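Local structure of insulinase family protease (Yersinia pestis, 3GO9) at residues 56-61 against 238-243; 61-64 against 70-73. The protein is predicted to be an insulinase-family (M16) protease, but lacks an intact HxxEH motif, so its activity and substrate remain uncertain. One frame throughout, in Å; residues are numbered along the deposited sequence.

Both contacts belong to the segment that links strand 50-56, inside the seven-stranded mixed sheet, to helix 70-80. Contact 1 comes first along it, where the chain leaves the strand and meets 238-243, a loop between helix 222-233 and strand 257-261 that is 177 residues away in sequence. Contact 2 follows directly, folding 61-64 against the first turn of helix 70-80. The centres lie about 11 Å apart; the contacts share Leu61 and touch where Gly59 C packs 3.8 Å from Ala71 CB. One short connection is thus tied at its start to a distant loop and further along to the helix whose His72 binds zinc.

Contact 1 of 2, residues 56-61 against 238-243; sequences VNTGSL and GKRTAP
Arg240 reaches across to Asn57 and Thr58 at the inverse gamma turn, centred on Asn57, through which the chain leaves strand 50-56. This joins a loop of the M16 insulinase family region to loop 238-243 of the M16 inactive-domain region. Arg240 NH2 donates to the backbone O of Asn57 at 3.0 Å with an N-H...O angle of 160°, and NH1 adds a weak bond to the same oxygen at 3.4 Å. The oxygen sits at the guanidinium edge, close to its plane, but NH2 stands 60° out of the carbonyl plane and therefore uses no lone pair. Water 1 closes the group, donating to Asn57 O and accepting from Arg240 NH1, so one carbonyl oxygen has three donors around it. Thr58 OG1 lies 2.9 Å from Arg240 NH2 at too poor an angle to bond; both atoms turn to Trp206 O instead, the hydroxyl weakly. In the second shell, Asp210 OD2 accepts from Arg240 N and fixes the base of the side chain. From there the chain bends at chi2 (-64°), which carries the guanidinium to the turn. Arg240 NE completes the grip with a weak bond to Thr208 OG1.

Contact 2 of 2, residues 61-64 against 70-73; sequences LSEN and FAHL. With ZN (zinc ion), chain C.
The zinc-bearing helix 70-80 of the M16 domain begins against Glu63, whose carboxylate takes the N-H of Ala71 and lies close to that of Phe70. Ala71 N donates to Glu63 OE2 at 2.8 Å, and the N-H...O angle of 165° makes this a straight bond, received on the anti side of the oxygen and 17° out of the carboxylate plane. Phe70 N is also near OE2, at 3.1 Å, but its angle is too poor for a bond. The methyl CB of Ala71 closes on OE2 at 3.4 Å. Meanwhile OE1 accepts from Gly69 N, so the two oxygens take the amides either side of Phe70 in sequence; these probably stabilise negative charge on the buried carboxylate. CG beside the backbone N (chi1 -67°) and an extended chain beyond it carry the carboxylate to the helix start. Water 2 lies 2.6 Å from Glu63 OE2 and accepts a weak bond from His72 N at 3.0 Å. The ring of His72 leads off in another direction: ND1 is hydrogen-bonded to Thr109 OG1, and NE2 binds zinc at 2.0 Å. Asp158 OD2 and Ile160 O also bind the zinc, with two modelled waters, one doubtfully close. On this helix after strand 50-56, His72 sits where the first histidine of HxxEH would be expected, but the glutamate and second histidine are missing: this is not the canonical M16 catalytic site.

Contact 1 of 2, residues 56-61 against 238-243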
ATOM      1  N   VAL A  56      -8.309 -12.358  -0.271  1.00  9.73           N
ATOM      2  CA  VAL A  56      -8.104 -13.758  -0.722  1.00  9.42           C
ATOM      3  C   VAL A  56      -6.719 -13.743  -1.377  1.00  8.77           C
ATOM      4  O   VAL A  56      -6.472 -12.937  -2.280  1.00  9.29           O
ATOM      5  CB  VAL A  56      -9.177 -14.206  -1.751  1.00  9.47           C
ATOM      6  CG1 VAL A  56      -8.948 -15.677  -2.172  1.00 10.90           C
ATOM      7  CG2 VAL A  56     -10.646 -14.020  -1.194  1.00 10.26           C
ATOM      8  N   ASN A  57      -5.825 -14.629  -0.941  1.00  9.96           N
ATOM      9  CA  ASN A  57      -4.464 -14.667  -1.470  1.00  9.84           C
ATOM     10  C   ASN A  57      -4.409 -15.402  -2.813  1.00 10.23           C
ATOM     11  O   ASN A  57      -3.725 -16.448  -2.943  1.00 11.77           O
ATOM     12  CB  ASN A  57      -3.537 -15.335  -0.462  1.00  9.99           C
ATOM     13  CG  ASN A  57      -3.416 -14.584   0.811  1.00 16.53           C
ATOM     14  OD1 ASN A  57      -3.406 -13.320   0.828  1.00 21.84           O
ATOM     15  ND2 ASN A  57      -3.265 -15.328   1.887  1.00 23.16           N
ATOM     16  N   THR A  58      -5.168 -14.898  -3.779  1.00  9.97           N
ATOM     17  CA  THR A  58      -5.253 -15.425  -5.130  1.00 11.55           C
ATOM     18  C   THR A  58      -5.253 -14.238  -6.071  1.00 11.15           C
ATOM     19  O   THR A  58      -6.094 -13.350  -5.962  1.00 11.69           O
ATOM     20  CB  THR A  58      -6.591 -16.155  -5.301  1.00 12.10           C
ATOM     21  OG1 THR A  58      -6.598 -17.245  -4.382  1.00 12.78           O
ATOM     22  CG2 THR A  58      -6.831 -16.690  -6.719  1.00 13.65           C
ATOM     23  N   GLY A  59      -4.303 -14.232  -6.975  1.00  9.93           N
ATOM     24  CA  GLY A  59      -4.218 -13.192  -8.027  1.00  9.32           C
ATOM     25  C   GLY A  59      -3.754 -13.820  -9.311  1.00  8.92           C
ATOM     26  O   GLY A  59      -3.819 -15.061  -9.482  1.00 10.04           O
ATOM     27  N   SER A  60      -3.206 -13.001 -10.191  1.00  9.37           N
ATOM     28  CA  SER A  60      -2.803 -13.455 -11.521  1.00  9.26           C
ATOM     29  C   SER A  60      -1.628 -14.383 -11.507  1.00  9.74           C
ATOM     30  O   SER A  60      -1.449 -15.151 -12.466  1.00 10.35           O
ATOM     31  CB  SER A  60      -2.508 -12.269 -12.396  1.00 10.39           C
ATOM     32  OG  SER A  60      -1.568 -11.395 -11.821  1.00  9.62           O
ATOM     33  N   LEU A  61      -0.800 -14.338 -10.458  1.00 10.15           N
ATOM     34  CA  LEU A  61       0.285 -15.295 -10.364  1.00 10.36           C
ATOM     35  C   LEU A  61      -0.231 -16.739 -10.198  1.00 11.21           C
ATOM     36  O   LEU A  61       0.536 -17.679 -10.494  1.00 14.09           O
ATOM     37  CB  LEU A  61       1.264 -14.939  -9.251  1.00  9.76           C
ATOM     38  CG  LEU A  61       2.071 -13.698  -9.361  1.00 12.18           C
ATOM     39  CD1 LEU A  61       2.750 -13.309  -8.058  1.00 13.73           C
ATOM     40  CD2 LEU A  61       3.118 -13.834 -10.528  1.00 15.04           C
ATOM     41  N   GLY A 238     -11.434 -26.709   1.656  1.00 16.75           N
ATOM     42  CA  GLY A 238     -10.248 -26.670   0.821  1.00 17.27           C
ATOM     43  C   GLY A 238      -9.060 -26.149   1.577  1.00 16.72           C
ATOM     44  O   GLY A 238      -9.197 -25.537   2.635  1.00 15.27           O
ATOM     45  N   LYS A 239      -7.864 -26.501   1.085  1.00 16.87           N
ATOM     46  CA  LYS A 239      -6.623 -26.115   1.726  1.00 17.81           C
ATOM     47  C   LYS A 239      -5.617 -26.045   0.592  1.00 18.04           C
ATOM     48  O   LYS A 239      -5.690 -26.856  -0.371  1.00 19.36           O
ATOM     49  CB  LYS A 239      -6.202 -27.153   2.782  1.00 18.08           C
ATOM     50  CG  LYS A 239      -5.023 -26.809   3.656  1.00 24.45           C
ATOM     51  CD  LYS A 239      -4.672 -27.981   4.593  1.00 28.13           C
ATOM     52  CE  LYS A 239      -3.296 -27.779   5.211  1.00 31.20           C
ATOM     53  NZ  LYS A 239      -3.239 -26.541   6.052  1.00 34.33           N
ATOM     54  N   ARG A 240      -4.717 -25.087   0.691  1.00 17.00           N
ATOM     55  CA  ARG A 240      -3.614 -24.934  -0.239  1.00 18.06           C
ATOM     56  C   ARG A 240      -2.524 -25.980  -0.022  1.00 19.49           C
ATOM     57  O   ARG A 240      -2.009 -26.104   1.062  1.00 19.56           O
ATOM     58  CB  ARG A 240      -2.915 -23.610   0.014  1.00 18.27           C
ATOM     59  CG  ARG A 240      -3.739 -22.458  -0.233  1.00 19.84           C
ATOM     60  CD  ARG A 240      -4.088 -22.404  -1.670  1.00 22.38           C
ATOM     61  NE  ARG A 240      -4.760 -21.188  -2.044  1.00 19.09           N
ATOM     62  CZ  ARG A 240      -4.234 -20.010  -2.392  1.00 13.34           C
ATOM     63  NH1 ARG A 240      -2.964 -19.730  -2.426  1.00 18.47           N
ATOM     64  NH2 ARG A 240      -5.064 -19.073  -2.756  1.00 11.74           N
ATOM     65  N   THR A 241      -2.079 -26.653  -1.064  1.00 24.16           N
ATOM     66  CA  THR A 241      -0.905 -27.517  -0.859  1.00 26.00           C
ATOM     67  C   THR A 241       0.466 -26.780  -0.697  1.00 26.64           C
ATOM     68  O   THR A 241       1.353 -27.320  -0.000  1.00 26.62           O
ATOM     69  CB  THR A 241      -0.759 -28.610  -1.886  1.00 26.85           C
ATOM     70  OG1 THR A 241       0.155 -28.166  -2.883  1.00 30.07           O
ATOM     71  CG2 THR A 241      -2.128 -29.061  -2.477  1.00 25.63           C
ATOM     72  N   ALA A 242       0.625 -25.579  -1.301  1.00 26.16           N
ATOM     73  CA  ALA A 242       1.881 -24.763  -1.234  1.00 26.45           C
ATOM     74  C   ALA A 242       1.632 -23.399  -0.552  1.00 26.39           C
ATOM     75  O   ALA A 242       0.471 -22.931  -0.478  1.00 26.48           O
ATOM     76  CB  ALA A 242       2.427 -24.527  -2.636  1.00 26.11           C
ATOM     77  N   PRO A 243       2.708 -22.728  -0.094  1.00 25.97           N
ATOM     78  CA  PRO A 243       2.487 -21.335   0.377  1.00 25.94           C
ATOM     79  C   PRO A 243       1.880 -20.476  -0.758  1.00 25.03           C
ATOM     80  O   PRO A 243       2.177 -20.700  -1.957  1.00 25.14           O
ATOM     81  CB  PRO A 243       3.899 -20.835   0.769  1.00 26.06           C
ATOM     82  CG  PRO A 243       4.753 -22.143   0.949  1.00 25.63           C
ATOM     83  CD  PRO A 243       4.132 -23.139  -0.018  1.00 25.96           C
TER
HETATM   84  O   HOH W   1      -1.470 -17.922  -3.963  1.00 26.38           O

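Contact 2 of 2, residues 61-64 against 70-73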
ATOM      1  N   LEU A  61      -0.800 -14.338 -10.458  1.00 10.15           N
ATOM      2  CA  LEU A  61       0.285 -15.295 -10.364  1.00 10.36           C
ATOM      3  C   LEU A  61      -0.231 -16.739 -10.198  1.00 11.21           C
ATOM      4  O   LEU A  61       0.536 -17.679 -10.494  1.00 14.09           O
ATOM      5  CB  LEU A  61       1.264 -14.939  -9.251  1.00  9.76           C
ATOM      6  CG  LEU A  61       2.071 -13.698  -9.361  1.00 12.18           C
ATOM      7  CD1 LEU A  61       2.750 -13.309  -8.058  1.00 13.73           C
ATOM      8  CD2 LEU A  61       3.118 -13.834 -10.528  1.00 15.04           C
ATOM      9  N   SER A  62      -1.496 -16.952  -9.813  1.00 12.20           N
ATOM     10  CA  SER A  62      -2.086 -18.298  -9.689  1.00 13.60           C
ATOM     11  C   SER A  62      -2.506 -18.882 -11.014  1.00 13.19           C
ATOM     12  O   SER A  62      -2.900 -20.053 -11.079  1.00 12.92           O
ATOM     13  CB  SER A  62      -3.382 -18.260  -8.873  1.00 15.49           C
ATOM     14  OG  SER A  62      -3.178 -17.965  -7.530  1.00 18.61           O
ATOM     15  N   GLU A  63      -2.546 -18.041 -12.046  1.00 11.41           N
ATOM     16  CA  GLU A  63      -3.061 -18.430 -13.356  1.00 10.45           C
ATOM     17  C   GLU A  63      -2.032 -19.077 -14.245  1.00  9.77           C
ATOM     18  O   GLU A  63      -0.945 -18.511 -14.422  1.00 11.51           O
ATOM     19  CB  GLU A  63      -3.545 -17.162 -14.101  1.00  9.46           C
ATOM     20  CG  GLU A  63      -4.768 -16.516 -13.443  1.00 11.08           C
ATOM     21  CD  GLU A  63      -5.068 -15.110 -13.941  1.00 11.81           C
ATOM     22  OE1 GLU A  63      -4.347 -14.588 -14.847  1.00  9.94           O
ATOM     23  OE2 GLU A  63      -6.070 -14.507 -13.455  1.00 12.56           O
ATOM     24  N   ASN A  64      -2.381 -20.201 -14.839  1.00  9.56           N
ATOM     25  CA  ASN A  64      -1.589 -20.756 -15.926  1.00 10.45           C
ATOM     26  C   ASN A  64      -2.021 -20.095 -17.214  1.00 11.09           C
ATOM     27  O   ASN A  64      -2.887 -19.239 -17.187  1.00  9.95           O
ATOM     28  CB  ASN A  64      -1.647 -22.277 -15.930  1.00  9.36           C
ATOM     29  CG  ASN A  64      -3.004 -22.875 -16.306  1.00 11.41           C
ATOM     30  OD1 ASN A  64      -3.746 -22.335 -17.126  1.00 12.24           O
ATOM     31  ND2 ASN A  64      -3.312 -24.063 -15.733  1.00 14.62           N
ATOM     32  N   PHE A  70      -8.603 -15.026 -15.225  1.00  9.50           N
ATOM     33  CA  PHE A  70      -9.598 -15.708 -14.385  1.00  8.50           C
ATOM     34  C   PHE A  70      -9.748 -15.033 -13.019  1.00  8.45           C
ATOM     35  O   PHE A  70     -10.874 -14.814 -12.553  1.00  8.39           O
ATOM     36  CB  PHE A  70      -9.271 -17.199 -14.198  1.00  8.03           C
ATOM     37  CG  PHE A  70      -9.674 -18.094 -15.326  1.00  8.54           C
ATOM     38  CD1 PHE A  70     -10.016 -17.626 -16.584  1.00  9.30           C
ATOM     39  CD2 PHE A  70      -9.756 -19.457 -15.090  1.00  8.85           C
ATOM     40  CE1 PHE A  70     -10.440 -18.509 -17.554  1.00 11.74           C
ATOM     41  CE2 PHE A  70     -10.155 -20.327 -16.056  1.00 11.75           C
ATOM     42  CZ  PHE A  70     -10.478 -19.867 -17.296  1.00 10.98           C
ATOM     43  N   ALA A  71      -8.654 -14.667 -12.383  1.00  7.73           N
ATOM     44  CA  ALA A  71      -8.783 -14.093 -11.026  1.00  7.17           C
ATOM     45  C   ALA A  71      -9.490 -12.750 -11.083  1.00  7.79           C
ATOM     46  O   ALA A  71     -10.190 -12.334 -10.136  1.00  8.86           O
ATOM     47  CB  ALA A  71      -7.407 -13.907 -10.412  1.00  8.02           C
ATOM     48  N   HIS A  72      -9.269 -12.012 -12.157  1.00  9.26           N
ATOM     49  CA  HIS A  72      -9.940 -10.688 -12.304  1.00  9.83           C
ATOM     50  C   HIS A  72     -11.425 -10.831 -12.654  1.00  9.28           C
ATOM     51  O   HIS A  72     -12.223  -9.912 -12.360  1.00  9.78           O
ATOM     52  CB  HIS A  72      -9.181  -9.865 -13.334  1.00 10.31           C
ATOM     53  CG  HIS A  72      -9.589  -8.431 -13.393  1.00 11.46           C
ATOM     54  ND1 HIS A  72      -9.168  -7.520 -12.448  1.00 11.95           N
ATOM     55  CD2 HIS A  72     -10.266  -7.736 -14.329  1.00 16.58           C
ATOM     56  CE1 HIS A  72      -9.624  -6.322 -12.782  1.00 13.34           C
ATOM     57  NE2 HIS A  72     -10.323  -6.443 -13.889  1.00 11.84           N
ATOM     58  N   LEU A  73     -11.799 -11.908 -13.314  1.00  8.72           N
ATOM     59  CA  LEU A  73     -13.192 -12.150 -13.732  1.00  9.21           C
ATOM     60  C   LEU A  73     -14.090 -12.579 -12.575  1.00  8.51           C
ATOM     61  O   LEU A  73     -15.243 -12.161 -12.460  1.00  8.98           O
ATOM     62  CB  LEU A  73     -13.286 -13.183 -14.865  1.00  9.62           C
ATOM     63  CG  LEU A  73     -14.669 -13.554 -15.383  1.00 11.50           C
ATOM     64  CD1 LEU A  73     -15.423 -12.356 -15.818  1.00 13.86           C
ATOM     65  CD2 LEU A  73     -14.575 -14.569 -16.505  1.00 12.30           C
TER
HETATM   66 ZN    ZN C 602     -10.747  -4.557 -14.481  0.50 17.50          ZN
HETATM   67  O   HOH W   2      -6.432 -11.970 -13.223  1.00 13.77           O
HETATM   68  O   HOH W   3     -10.841  -5.294 -15.941  1.00 15.62           O
HETATM   69  O   HOH W   4      -9.194  -3.479 -14.394  1.00 28.86           O